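Local coordinates for protein 2-hydroxy-3-oxopropionate reductase (Polaromonas sp. JS666, PDB 4DLL) that probably catalyses the NAD(P)-dependent reduction of 2-hydroxy-3-oxopropionate (tartronate semialdehyde) to glycerate, at residues L119-M123 and R175-L180; Q265-R270 and E290-A294; I164-P170 and A186-H192. All coordinates share one frame; numbering follows the deposited sequence.

Overall arrangement
Contacts 1 and 3 belong to the same Rossmann-like nucleotide-binding domain, while contact 2 lies in the all-helical part of the chain. The centres of contacts 1 and 3 are about 10 Å apart, and the two touch: Leu180, on helix 170-183, packs its CB against Ala186 CB at 3.9 Å. That helix bridges the strands joined in contact 3 and is itself the helical half of contact 1. Contact 2 stands about 29 Å from contact 1 and 25 Å from contact 3, centre to centre. In contact 1 the Met123 side chain lies close to, without touching, the glycines of a GxGxxG-like pattern that probably forms the dinucleotide-binding turn.

Contact 1: residues L119-M123 and R175-L180; sequences LFLDM and RSLPLL
Leu121 reaches from the strand toward helix 170-183, touching it with both branches of its fork. Its CD2 meets Leu179 CD2 at 3.9 Å and Leu180 CD2 at the same distance, methyl against methyl. The approaches differ: the Leu179 side chain runs past Leu121 in the opposite sense, whereas that of Leu180 comes in at a slant. In Leu179, CG stands anti to the backbone N (chi1 177°), and in Leu180 it stands anti to the carbonyl carbon (chi1 -69°), and the two methyls reach Leu121 CD2 from different directions. The other branch, CD1, lies 3.6 Å from Ser176 OG, and Leu119 CD2 comes to 3.4 Å from that same oxygen. This buried hydroxyl is satisfied within its own helix, by a hydrogen bond with Asp172 O. Farther out, Leu119 CD1 touches Arg175 CD at 4.2 Å, the two side chains crossing at about a right angle. At the other end, the selenomethionine at Met123 brings CE toward Leu180 CD2. Strand 119-122 runs between strands 90-93 and 144-151, and helix 170-183 packs on this part of the sheet, with Ser176 also resting on Leu146 and Leu179 reaching Leu50 of helix 43-52.

Contact 2: residues Q265-R270 and E290-A294; sequences QLKDMR and EQLYA
Arg270 and Glu290 form a salt bridge between two antiparallel helices: Arg270 NE donates to Glu290 OE2 at 2.8 Å with an N-H...O angle of 155°. The carboxylate oxygen is met on its anti side and lies near the guanidinium plane, although the two flat groups are turned 53° against each other. Glu290 reaches this point because its CG is anti to the backbone N and the chain then bends at chi2. With an alanine in place of Glu290, the Arg270 guanidinium is likely to lose its carboxylate mate and be freer to turn. Leu266 CD2 lies over one face of that guanidinium, toward its rim, and Ala294 CB sits at its edge, 3.9 Å from NH2. Leu266 CD1 meanwhile rests on the opposing helix, against Tyr293 CB at 4.0 Å and near Ala294 N. On the buried side, Gln265 lays its CG over one face of the Tyr293 ring in a CH-pi contact, 3.9 Å from the centroid, while Met269 CG approaches Tyr293 CD1 at 4.0 Å from an oblique direction.

Helix 194-222 positions this layer from behind. Gln265 NE2 donates to Gln203 O, and the Tyr293 hydroxyl is hydrogen-bonded to Gly207 O, so both polar ends are anchored on the same helix. The segment axes pass 9.3 Å apart at 149°, an antiparallel helix pair within the all-helical C-terminal domain of the 3-hydroxyisobutyrate dehydrogenase family.

Contact 3: residues I164-P170 and A186-H192; sequences IMAGGKP and ATHVGPH
The His188 ring is met at its edge by Gly168 O, which receives a hydrogen bond from NE2 at 2.8 Å. The carbonyl oxygen lies almost exactly in the ring plane, but NE2 stands well above the carbonyl's own plane, and the bond is bent, with an N-H...O angle of 143°. With CG anti to the backbone N (chi1 -172°), the imidazole extends along to Gly168, where Pro170 CA approaches it obliquely; Phe173 stacks on the same ring. On His192, Lys169 NZ sits over one face, 3.3 Å from His192 CD2 and offset toward the rim, the two side chains crossing nearly perpendicularly.

The two strands pair in parallel: Thr187 N donates to Ile164 O at 2.9 Å, and Ala166 N to Thr187 O at 3.0 Å. Past the regular pairing, Gly168 N donates to a lone pair of Gly190 O at 2.8 Å. Strands 162-167 and 184-190 are the parallel arms of a beta-alpha-beta unit, with helix 170-183 covering Ile164, Ala166 and Ala186. Met165, on the opposite face, and Val189 both meet helix 194-222 and Ala233 of the second subunit. Strand 144-151 flanks 162-167 on its far side.

Contact 1: residues L119-M123 and R175-L180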
# COMPACT_ATOMS: atom_id res chain seq x y z
N LEU A 119 -15.55 3.82 -31.98
CA LEU A 119 -15.24 4.21 -30.62
C LEU A 119 -13.76 4.57 -30.50
O LEU A 119 -12.93 3.90 -31.10
CB LEU A 119 -15.52 3.05 -29.65
CG LEU A 119 -16.84 3.10 -28.87
CD1 LEU A 119 -18.03 2.70 -29.79
CD2 LEU A 119 -16.80 2.26 -27.60
N PHE A 120 -13.47 5.59 -29.69
CA PHE A 120 -12.13 5.98 -29.38
C PHE A 120 -11.86 5.73 -27.90
O PHE A 120 -12.56 6.24 -27.08
CB PHE A 120 -11.93 7.44 -29.73
CG PHE A 120 -10.56 7.99 -29.42
CD1 PHE A 120 -10.29 8.57 -28.18
CD2 PHE A 120 -9.57 8.02 -30.39
CE1 PHE A 120 -9.03 9.13 -27.86
CE2 PHE A 120 -8.30 8.57 -30.11
CZ PHE A 120 -8.03 9.13 -28.82
N LEU A 121 -10.84 4.92 -27.61
CA LEU A 121 -10.45 4.53 -26.26
C LEU A 121 -9.18 5.27 -25.96
O LEU A 121 -8.15 4.99 -26.59
CB LEU A 121 -10.20 3.02 -26.18
CG LEU A 121 -11.34 2.15 -25.61
CD1 LEU A 121 -12.68 2.46 -26.19
CD2 LEU A 121 -11.06 0.67 -25.76
N ASP A 122 -9.23 6.21 -25.01
CA ASP A 122 -8.01 6.86 -24.56
C ASP A 122 -7.44 6.24 -23.31
O ASP A 122 -8.05 6.28 -22.24
CB ASP A 122 -8.14 8.38 -24.42
CG ASP A 122 -6.76 9.06 -24.52
OD1 ASP A 122 -5.73 8.37 -24.24
OD2 ASP A 122 -6.68 10.26 -24.92
N MSE A 123 -6.29 5.61 -23.51
CA MSE A 123 -5.48 4.98 -22.46
C MSE A 123 -4.35 5.88 -22.05
O MSE A 123 -3.83 5.71 -20.98
CB MSE A 123 -4.86 3.70 -22.96
CG MSE A 123 -5.88 2.70 -23.34
SE MSE A 123 -5.09 0.92 -23.30
CE MSE A 123 -6.80 0.00 -22.49
N ARG A 175 -20.20 -1.66 -25.29
CA ARG A 175 -19.59 -1.89 -26.58
C ARG A 175 -18.11 -2.25 -26.47
O ARG A 175 -17.61 -3.08 -27.24
CB ARG A 175 -19.81 -0.71 -27.51
CG ARG A 175 -21.19 -0.69 -28.09
CD ARG A 175 -21.48 0.49 -29.01
NE ARG A 175 -22.54 0.08 -29.93
CZ ARG A 175 -22.33 -0.38 -31.17
NH1 ARG A 175 -21.09 -0.46 -31.66
NH2 ARG A 175 -23.36 -0.75 -31.95
N SER A 176 -17.44 -1.70 -25.46
CA SER A 176 -16.01 -1.82 -25.30
C SER A 176 -15.57 -3.05 -24.65
O SER A 176 -14.37 -3.37 -24.70
CB SER A 176 -15.51 -0.72 -24.35
OG SER A 176 -15.50 0.49 -25.04
N LEU A 177 -16.48 -3.63 -23.87
CA LEU A 177 -16.05 -4.50 -22.82
C LEU A 177 -15.32 -5.72 -23.36
O LEU A 177 -14.28 -6.10 -22.79
CB LEU A 177 -17.22 -4.86 -21.84
CG LEU A 177 -16.89 -5.62 -20.54
CD1 LEU A 177 -15.79 -4.96 -19.73
CD2 LEU A 177 -18.13 -5.84 -19.58
N PRO A 178 -15.82 -6.33 -24.49
CA PRO A 178 -15.11 -7.50 -25.01
C PRO A 178 -13.65 -7.16 -25.35
O PRO A 178 -12.74 -7.97 -25.10
CB PRO A 178 -15.91 -7.89 -26.28
CG PRO A 178 -17.31 -7.48 -25.95
CD PRO A 178 -17.09 -6.12 -25.20
N LEU A 179 -13.40 -5.97 -25.93
CA LEU A 179 -11.98 -5.63 -26.21
C LEU A 179 -11.24 -5.46 -24.90
O LEU A 179 -10.10 -5.95 -24.74
CB LEU A 179 -11.84 -4.38 -27.05
CG LEU A 179 -10.34 -4.13 -27.20
CD1 LEU A 179 -9.83 -5.07 -28.26
CD2 LEU A 179 -10.04 -2.69 -27.53
N LEU A 180 -11.94 -4.83 -23.93
CA LEU A 180 -11.34 -4.58 -22.65
C LEU A 180 -10.94 -5.84 -21.92
O LEU A 180 -9.82 -5.89 -21.44
CB LEU A 180 -12.21 -3.66 -21.79
CG LEU A 180 -12.25 -2.24 -22.37
CD1 LEU A 180 -13.07 -1.33 -21.53
CD2 LEU A 180 -10.92 -1.67 -22.66

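Contact 2: residues Q265-R270 and E290-A294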
# COMPACT_ATOMS: atom_id res chain seq x y z
N GLN A 265 5.94 9.96 -12.81
CA GLN A 265 5.24 10.03 -11.52
C GLN A 265 5.06 11.49 -11.10
O GLN A 265 3.99 11.83 -10.57
CB GLN A 265 5.93 9.21 -10.43
CG GLN A 265 5.17 9.17 -9.09
CD GLN A 265 3.95 8.24 -9.08
OE1 GLN A 265 3.98 7.16 -9.65
NE2 GLN A 265 2.91 8.63 -8.40
N LEU A 266 6.06 12.35 -11.39
CA LEU A 266 5.98 13.78 -11.11
C LEU A 266 4.79 14.39 -11.84
O LEU A 266 3.96 15.08 -11.23
CB LEU A 266 7.24 14.51 -11.53
CG LEU A 266 7.20 16.05 -11.37
CD1 LEU A 266 7.06 16.54 -9.88
CD2 LEU A 266 8.41 16.69 -12.07
N LYS A 267 4.68 14.07 -13.12
CA LYS A 267 3.58 14.49 -13.93
C LYS A 267 2.28 13.96 -13.33
O LYS A 267 1.29 14.72 -13.23
CB LYS A 267 3.81 14.02 -15.40
CG LYS A 267 2.76 14.46 -16.43
CD LYS A 267 2.62 13.45 -17.67
CE LYS A 267 2.89 11.94 -17.37
NZ LYS A 267 1.79 11.17 -16.64
N ASP A 268 2.23 12.70 -12.91
CA ASP A 268 0.98 12.22 -12.31
C ASP A 268 0.64 13.08 -11.10
O ASP A 268 -0.48 13.48 -10.96
CB ASP A 268 0.99 10.72 -11.88
CG ASP A 268 1.41 9.76 -12.98
OD1 ASP A 268 1.07 9.97 -14.20
OD2 ASP A 268 2.10 8.76 -12.60
N MSE A 269 1.61 13.35 -10.24
CA MSE A 269 1.38 14.24 -9.07
C MSE A 269 0.86 15.64 -9.49
O MSE A 269 -0.12 16.10 -8.94
CB MSE A 269 2.63 14.38 -8.17
CG MSE A 269 3.26 13.06 -7.66
SE MSE A 269 2.02 11.81 -6.65
CE MSE A 269 1.07 10.97 -8.15
N ARG A 270 1.51 16.26 -10.47
CA ARG A 270 1.14 17.58 -10.99
C ARG A 270 -0.26 17.61 -11.58
O ARG A 270 -1.07 18.46 -11.23
CB ARG A 270 2.17 18.08 -12.03
CG ARG A 270 3.62 18.09 -11.57
CD ARG A 270 3.99 19.46 -11.08
NE ARG A 270 5.39 19.62 -10.69
CZ ARG A 270 6.42 19.83 -11.52
NH1 ARG A 270 6.28 19.89 -12.83
NH2 ARG A 270 7.62 19.97 -11.00
N GLU A 290 4.44 15.90 -4.40
CA GLU A 290 4.87 16.64 -5.58
C GLU A 290 6.23 17.32 -5.28
O GLU A 290 7.18 17.18 -6.07
CB GLU A 290 3.80 17.63 -5.99
CG GLU A 290 4.11 18.39 -7.27
CD GLU A 290 4.88 19.72 -7.04
OE1 GLU A 290 4.80 20.30 -5.92
OE2 GLU A 290 5.56 20.17 -8.00
N GLN A 291 6.34 17.98 -4.12
CA GLN A 291 7.60 18.69 -3.73
C GLN A 291 8.74 17.71 -3.71
O GLN A 291 9.80 17.97 -4.26
CB GLN A 291 7.52 19.32 -2.33
CG GLN A 291 6.62 20.51 -2.23
CD GLN A 291 6.58 21.07 -0.81
OE1 GLN A 291 5.84 20.57 0.04
NE2 GLN A 291 7.38 22.11 -0.57
N LEU A 292 8.53 16.56 -3.09
CA LEU A 292 9.60 15.57 -2.98
C LEU A 292 10.02 15.01 -4.32
O LEU A 292 11.20 14.75 -4.55
CB LEU A 292 9.21 14.43 -2.09
CG LEU A 292 9.15 14.80 -0.63
CD1 LEU A 292 8.44 13.63 0.06
CD2 LEU A 292 10.56 15.07 -0.05
N TYR A 293 9.04 14.82 -5.20
CA TYR A 293 9.36 14.34 -6.53
C TYR A 293 10.02 15.45 -7.34
O TYR A 293 10.93 15.19 -8.11
CB TYR A 293 8.12 13.79 -7.24
CG TYR A 293 7.83 12.35 -6.90
CD1 TYR A 293 6.78 12.02 -6.05
CD2 TYR A 293 8.61 11.33 -7.41
CE1 TYR A 293 6.51 10.70 -5.73
CE2 TYR A 293 8.36 9.98 -7.09
CZ TYR A 293 7.30 9.69 -6.26
OH TYR A 293 7.05 8.40 -5.94
N ALA A 294 9.54 16.69 -7.16
CA ALA A 294 10.10 17.86 -7.84
C ALA A 294 11.55 18.00 -7.40
O ALA A 294 12.42 18.22 -8.24
CB ALA A 294 9.28 19.15 -7.53

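Contact 3: residues I164-P170 and A186-H192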
# COMPACT_ATOMS: atom_id res chain seq x y z
N ILE A 164 -8.36 -1.84 -15.47
CA ILE A 164 -8.75 -0.77 -16.39
C ILE A 164 -9.89 0.06 -15.79
O ILE A 164 -10.93 -0.48 -15.34
CB ILE A 164 -9.18 -1.32 -17.78
CG1 ILE A 164 -8.08 -2.14 -18.42
CG2 ILE A 164 -9.60 -0.21 -18.75
CD1 ILE A 164 -8.66 -3.36 -19.22
N MSE A 165 -9.68 1.36 -15.77
CA MSE A 165 -10.58 2.26 -15.12
C MSE A 165 -11.18 3.16 -16.17
O MSE A 165 -10.47 4.07 -16.71
CB MSE A 165 -9.82 3.16 -14.11
CG MSE A 165 -9.15 2.47 -12.91
SE MSE A 165 -7.37 3.43 -12.70
CE MSE A 165 -6.54 2.36 -14.02
N ALA A 166 -12.47 2.96 -16.41
CA ALA A 166 -13.20 3.54 -17.55
C ALA A 166 -14.14 4.71 -17.23
O ALA A 166 -14.86 4.68 -16.22
CB ALA A 166 -13.99 2.40 -18.33
N GLY A 167 -14.10 5.75 -18.06
CA GLY A 167 -15.03 6.91 -17.92
C GLY A 167 -15.85 6.94 -19.20
O GLY A 167 -15.26 6.76 -20.27
N GLY A 168 -17.18 7.13 -19.11
CA GLY A 168 -18.02 7.40 -20.30
C GLY A 168 -19.43 6.85 -20.13
O GLY A 168 -19.88 6.62 -19.01
N LYS A 169 -20.11 6.58 -21.25
CA LYS A 169 -21.53 6.22 -21.20
C LYS A 169 -21.67 4.68 -21.06
O LYS A 169 -20.84 3.97 -21.55
CB LYS A 169 -22.30 6.83 -22.41
CG LYS A 169 -22.10 8.41 -22.54
CD LYS A 169 -22.60 9.23 -21.22
CE LYS A 169 -21.87 10.58 -20.88
NZ LYS A 169 -20.57 10.43 -20.03
N PRO A 170 -22.70 4.18 -20.35
CA PRO A 170 -22.76 2.72 -20.15
C PRO A 170 -22.80 1.94 -21.46
O PRO A 170 -22.02 1.02 -21.63
CB PRO A 170 -24.04 2.52 -19.33
CG PRO A 170 -24.20 3.75 -18.61
CD PRO A 170 -23.79 4.84 -19.62
N ALA A 186 -11.94 -4.71 -16.33
CA ALA A 186 -12.35 -3.30 -16.49
C ALA A 186 -13.53 -3.01 -15.60
O ALA A 186 -14.41 -3.87 -15.39
CB ALA A 186 -12.71 -2.98 -17.97
N THR A 187 -13.55 -1.78 -15.09
CA THR A 187 -14.55 -1.30 -14.18
C THR A 187 -15.00 0.07 -14.66
O THR A 187 -14.17 1.01 -14.93
CB THR A 187 -13.97 -1.13 -12.76
OG1 THR A 187 -13.34 -2.36 -12.34
CG2 THR A 187 -15.03 -0.76 -11.74
N HIS A 188 -16.31 0.21 -14.73
CA HIS A 188 -16.90 1.44 -15.21
C HIS A 188 -17.03 2.40 -14.05
O HIS A 188 -17.80 2.14 -13.14
CB HIS A 188 -18.24 1.18 -15.92
CG HIS A 188 -18.79 2.37 -16.61
ND1 HIS A 188 -20.12 2.49 -16.95
CD2 HIS A 188 -18.18 3.50 -17.06
CE1 HIS A 188 -20.30 3.65 -17.57
NE2 HIS A 188 -19.14 4.28 -17.64
N VAL A 189 -16.28 3.49 -14.08
CA VAL A 189 -16.13 4.29 -12.86
C VAL A 189 -17.05 5.51 -12.83
O VAL A 189 -17.31 6.08 -11.75
CB VAL A 189 -14.67 4.76 -12.61
CG1 VAL A 189 -13.78 3.60 -12.08
CG2 VAL A 189 -14.04 5.40 -13.90
N GLY A 190 -17.57 5.91 -13.98
CA GLY A 190 -18.36 7.14 -14.07
C GLY A 190 -18.36 7.65 -15.51
O GLY A 190 -17.99 6.90 -16.41
N PRO A 191 -18.77 8.94 -15.72
CA PRO A 191 -18.91 9.60 -17.03
C PRO A 191 -17.57 10.07 -17.53
O PRO A 191 -16.60 9.89 -16.84
CB PRO A 191 -19.86 10.79 -16.74
CG PRO A 191 -20.34 10.57 -15.31
CD PRO A 191 -19.22 9.83 -14.63
N HIS A 192 -17.51 10.56 -18.77
CA HIS A 192 -16.25 11.08 -19.37
C HIS A 192 -15.35 11.76 -18.35
O HIS A 192 -15.83 12.58 -17.59
CB HIS A 192 -16.51 12.04 -20.53
CG HIS A 192 -17.49 11.56 -21.55
ND1 HIS A 192 -17.31 10.40 -22.28
CD2 HIS A 192 -18.63 12.12 -22.02
CE1 HIS A 192 -18.31 10.25 -23.13
NE2 HIS A 192 -19.14 11.27 -22.98